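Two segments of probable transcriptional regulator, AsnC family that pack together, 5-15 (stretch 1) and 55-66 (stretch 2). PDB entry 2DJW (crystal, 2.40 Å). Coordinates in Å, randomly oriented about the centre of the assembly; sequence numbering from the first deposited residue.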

# COMPACT_ATOMS: atom_id res chain seq x y z
N PHE A 5 -3.47 15.69 -15.75
CA PHE A 5 -3.00 14.40 -16.25
C PHE A 5 -3.98 13.41 -15.66
O PHE A 5 -4.04 13.27 -14.44
CB PHE A 5 -1.56 14.09 -15.77
CG PHE A 5 -0.54 15.10 -16.26
CD1 PHE A 5 0.16 14.87 -17.44
CD2 PHE A 5 -0.32 16.30 -15.57
CE1 PHE A 5 1.07 15.82 -17.91
CE2 PHE A 5 0.59 17.24 -16.04
CZ PHE A 5 1.30 17.00 -17.21
N VAL A 6 -4.78 12.77 -16.52
CA VAL A 6 -5.77 11.79 -16.04
C VAL A 6 -5.27 10.37 -16.23
O VAL A 6 -5.00 9.91 -17.34
CB VAL A 6 -7.21 11.98 -16.63
CG1 VAL A 6 -8.19 11.13 -15.87
CG2 VAL A 6 -7.64 13.44 -16.57
N LEU A 7 -5.11 9.69 -15.11
CA LEU A 7 -4.61 8.34 -15.09
C LEU A 7 -5.82 7.38 -15.08
O LEU A 7 -6.64 7.40 -14.17
CB LEU A 7 -3.73 8.16 -13.84
CG LEU A 7 -2.23 8.58 -13.78
CD1 LEU A 7 -1.87 9.92 -14.45
CD2 LEU A 7 -1.74 8.56 -12.32
N ILE A 8 -5.91 6.54 -16.12
CA ILE A 8 -7.04 5.62 -16.32
C ILE A 8 -6.59 4.16 -16.24
O ILE A 8 -5.74 3.72 -17.02
CB ILE A 8 -7.75 5.89 -17.66
CG1 ILE A 8 -7.96 7.38 -17.89
CG2 ILE A 8 -9.07 5.13 -17.80
CD1 ILE A 8 -7.12 7.91 -19.05
N ARG A 9 -7.13 3.43 -15.26
CA ARG A 9 -6.98 1.98 -15.21
C ARG A 9 -8.26 1.30 -15.76
O ARG A 9 -9.31 1.28 -15.09
CB ARG A 9 -6.71 1.49 -13.78
CG ARG A 9 -6.88 -0.04 -13.58
CD ARG A 9 -6.55 -0.46 -12.17
NE ARG A 9 -5.25 0.09 -11.79
CZ ARG A 9 -5.03 0.97 -10.81
NH1 ARG A 9 -6.02 1.40 -10.03
NH2 ARG A 9 -3.79 1.39 -10.59
N PRO A 10 -8.17 0.78 -16.99
CA PRO A 10 -9.31 0.06 -17.58
C PRO A 10 -9.27 -1.42 -17.26
O PRO A 10 -8.21 -1.96 -16.88
CB PRO A 10 -9.08 0.25 -19.07
CG PRO A 10 -7.59 0.25 -19.21
CD PRO A 10 -7.03 0.84 -17.93
N ARG A 11 -10.42 -2.09 -17.43
CA ARG A 11 -10.45 -3.55 -17.65
C ARG A 11 -9.50 -3.84 -18.81
O ARG A 11 -9.48 -3.09 -19.80
CB ARG A 11 -11.87 -4.03 -17.99
CG ARG A 11 -12.04 -5.57 -17.94
CD ARG A 11 -13.27 -6.06 -18.72
NE ARG A 11 -14.49 -5.47 -18.19
CZ ARG A 11 -15.42 -4.85 -18.91
NH1 ARG A 11 -15.30 -4.75 -20.23
NH2 ARG A 11 -16.48 -4.33 -18.31
N GLY A 12 -8.69 -4.88 -18.66
CA GLY A 12 -7.64 -5.21 -19.63
C GLY A 12 -8.05 -5.38 -21.08
O GLY A 12 -7.28 -5.05 -21.99
N ASN A 13 -9.26 -5.90 -21.33
CA ASN A 13 -9.78 -6.07 -22.71
C ASN A 13 -10.39 -4.79 -23.31
O ASN A 13 -10.67 -4.72 -24.53
CB ASN A 13 -10.76 -7.25 -22.80
CG ASN A 13 -12.13 -6.92 -22.24
OD1 ASN A 13 -12.26 -6.17 -21.28
ND2 ASN A 13 -13.17 -7.50 -22.85
N ARG A 14 -10.52 -3.78 -22.45
CA ARG A 14 -11.08 -2.49 -22.84
C ARG A 14 -10.05 -1.42 -23.19
O ARG A 14 -10.42 -0.34 -23.65
CB ARG A 14 -11.96 -1.97 -21.72
CG ARG A 14 -13.15 -2.85 -21.41
CD ARG A 14 -14.18 -2.84 -22.55
NE ARG A 14 -14.72 -1.51 -22.80
CZ ARG A 14 -15.22 -1.11 -23.97
NH1 ARG A 14 -15.25 -1.95 -25.01
NH2 ARG A 14 -15.70 0.13 -24.10
N VAL A 15 -8.76 -1.70 -22.98
CA VAL A 15 -7.70 -0.71 -23.16
C VAL A 15 -7.86 0.13 -24.45
O VAL A 15 -7.93 1.36 -24.39
CB VAL A 15 -6.26 -1.35 -23.03
CG1 VAL A 15 -5.17 -0.34 -23.41
CG2 VAL A 15 -6.01 -1.87 -21.61
N VAL A 55 -14.99 16.03 -18.43
CA VAL A 55 -14.04 15.04 -18.95
C VAL A 55 -13.98 13.77 -18.14
O VAL A 55 -13.94 12.69 -18.72
CB VAL A 55 -12.60 15.63 -19.32
CG1 VAL A 55 -12.37 16.99 -18.75
CG2 VAL A 55 -11.47 14.68 -18.95
N VAL A 56 -13.98 13.89 -16.82
CA VAL A 56 -13.80 12.72 -15.95
C VAL A 56 -15.13 12.07 -15.58
O VAL A 56 -15.36 10.92 -15.93
CB VAL A 56 -12.96 13.01 -14.66
CG1 VAL A 56 -12.74 11.73 -13.86
CG2 VAL A 56 -11.61 13.64 -15.00
N THR A 57 -16.00 12.81 -14.89
CA THR A 57 -17.24 12.23 -14.35
C THR A 57 -18.29 11.90 -15.42
O THR A 57 -18.92 10.86 -15.37
CB THR A 57 -17.86 13.11 -13.25
OG1 THR A 57 -16.85 13.52 -12.33
CG2 THR A 57 -18.97 12.35 -12.48
N GLN A 58 -18.48 12.79 -16.38
CA GLN A 58 -19.49 12.58 -17.42
C GLN A 58 -18.86 11.94 -18.64
O GLN A 58 -19.55 11.35 -19.46
CB GLN A 58 -20.19 13.88 -17.84
CG GLN A 58 -20.56 14.88 -16.72
CD GLN A 58 -21.55 14.36 -15.67
OE1 GLN A 58 -21.66 14.94 -14.59
NE2 GLN A 58 -22.27 13.28 -15.99
N GLY A 59 -17.53 12.05 -18.74
CA GLY A 59 -16.81 11.70 -19.97
C GLY A 59 -16.08 10.38 -19.91
O GLY A 59 -16.35 9.49 -20.70
N ILE A 60 -15.13 10.24 -18.99
CA ILE A 60 -14.38 8.99 -18.84
C ILE A 60 -15.17 7.98 -18.01
O ILE A 60 -15.26 6.79 -18.37
CB ILE A 60 -12.94 9.21 -18.23
CG1 ILE A 60 -12.04 9.95 -19.22
CG2 ILE A 60 -12.31 7.89 -17.81
CD1 ILE A 60 -10.72 10.45 -18.66
N LEU A 61 -15.72 8.43 -16.89
CA LEU A 61 -16.31 7.50 -15.91
C LEU A 61 -17.71 7.02 -16.32
O LEU A 61 -18.26 6.09 -15.70
CB LEU A 61 -16.31 8.08 -14.49
CG LEU A 61 -14.99 8.39 -13.78
CD1 LEU A 61 -15.27 9.21 -12.52
CD2 LEU A 61 -14.18 7.14 -13.44
N SER A 62 -18.26 7.65 -17.36
CA SER A 62 -19.52 7.22 -17.94
C SER A 62 -19.26 6.23 -19.06
O SER A 62 -20.16 5.91 -19.86
CB SER A 62 -20.28 8.41 -18.52
OG SER A 62 -19.81 8.71 -19.82
N LEU A 63 -18.01 5.76 -19.14
CA LEU A 63 -17.66 4.78 -20.16
C LEU A 63 -17.57 3.42 -19.56
O LEU A 63 -17.13 3.25 -18.41
CB LEU A 63 -16.37 5.15 -20.91
CG LEU A 63 -16.32 6.44 -21.74
CD1 LEU A 63 -14.97 6.51 -22.45
CD2 LEU A 63 -17.46 6.55 -22.76
N GLU A 64 -18.00 2.44 -20.35
CA GLU A 64 -17.99 1.05 -19.94
C GLU A 64 -16.55 0.53 -19.86
O GLU A 64 -15.79 0.65 -20.82
CB GLU A 64 -18.90 0.23 -20.90
CG GLU A 64 -18.41 -1.16 -21.29
CD GLU A 64 -18.24 -2.08 -20.10
OE1 GLU A 64 -18.94 -1.89 -19.08
OE2 GLU A 64 -17.40 -3.01 -20.20
N GLY A 65 -16.20 -0.03 -18.71
CA GLY A 65 -14.91 -0.71 -18.53
C GLY A 65 -13.85 -0.07 -17.63
O GLY A 65 -12.83 -0.70 -17.32
N VAL A 66 -14.07 1.18 -17.20
CA VAL A 66 -13.06 1.89 -16.41
C VAL A 66 -13.13 1.51 -14.92
O VAL A 66 -14.15 1.69 -14.26
CB VAL A 66 -13.08 3.43 -16.62
CG1 VAL A 66 -13.12 3.81 -18.12
CG2 VAL A 66 -14.22 4.05 -15.90

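What fills the apolar centre of the contact? Val 6 and Ile 8, alternate residues of the strand 5-10, both send their CA-to-CB bonds toward stretch 2, while Leu 7 between them points away. Ile 60, a helical residue, reaches back toward the strand with chi1 m and chi2 t, an arrangement that carries CD1 to both strand residues: Val 6 CG1 lies 3.8 Å from Ile 60 CD1, and Ile 8 CG1 lies 4.2 Å from Ile 60 CD1. Val 56 adds a methyl about one turn earlier, its CG2 4.3 Å from Val 6 CG2. All four residues are buried, and their branched aliphatic side chains pack without leaving any polar side-chain group to satisfy.

How does the chain pass from this apolar patch to the polar edge? A type I turn from Ile 60 to Leu 63 and a type II turn from Leu 63 to Val 66 bring stretch 2 alongside the end of the strand. There Ile 8 CG2 meets Val 66 CG1 at 4.3 Å, and Pro 10 pairs with Val 66 in an antiparallel bridge of the non-hydrogen-bonded kind, with CA of Pro 10 4.3 Å from CA of Val 66. Proline fits such a position, since it has no N-H to offer. The next residue supplies the bond: Arg 11 N donates to Gly 65 O at 2.8 Å, straight at 179°.

Why is glycine suited to position 65? Its phi of 111° and psi of -10° would jam a CB against the preceding carbonyl oxygen. A CB would also point toward stretch 1 and come 2.7 Å from Arg 14 CG, a clash. Without one, Gly 65 CA sits 4.0 Å from Arg 14 CG and lies over one face of the Arg 11 guanidinium.

What closes the polar edge? Two arginines converge on Glu 64, whose CA-to-CB bond points sideways but whose end comes nearer to stretch 1. Arg 11 forms a salt bridge through its guanidinium edge, with NH2 a very short 2.5 Å and NH1 2.7 Å from Glu 64 OE2. The Arg 14 side chain instead bonds the backbone of Glu 64: Arg 14 NE donates to Glu 64 O at 3.1 Å, supplemented by a weak bond from Arg 14 NH2 to Glu 64 O at 3.3 Å. Its chi1, chi2 and chi3 are all m, and Glu 64 CG covers one face of its guanidinium. Long, charged side chains suit this edge, where Arg 11 and Glu 64 remain exposed.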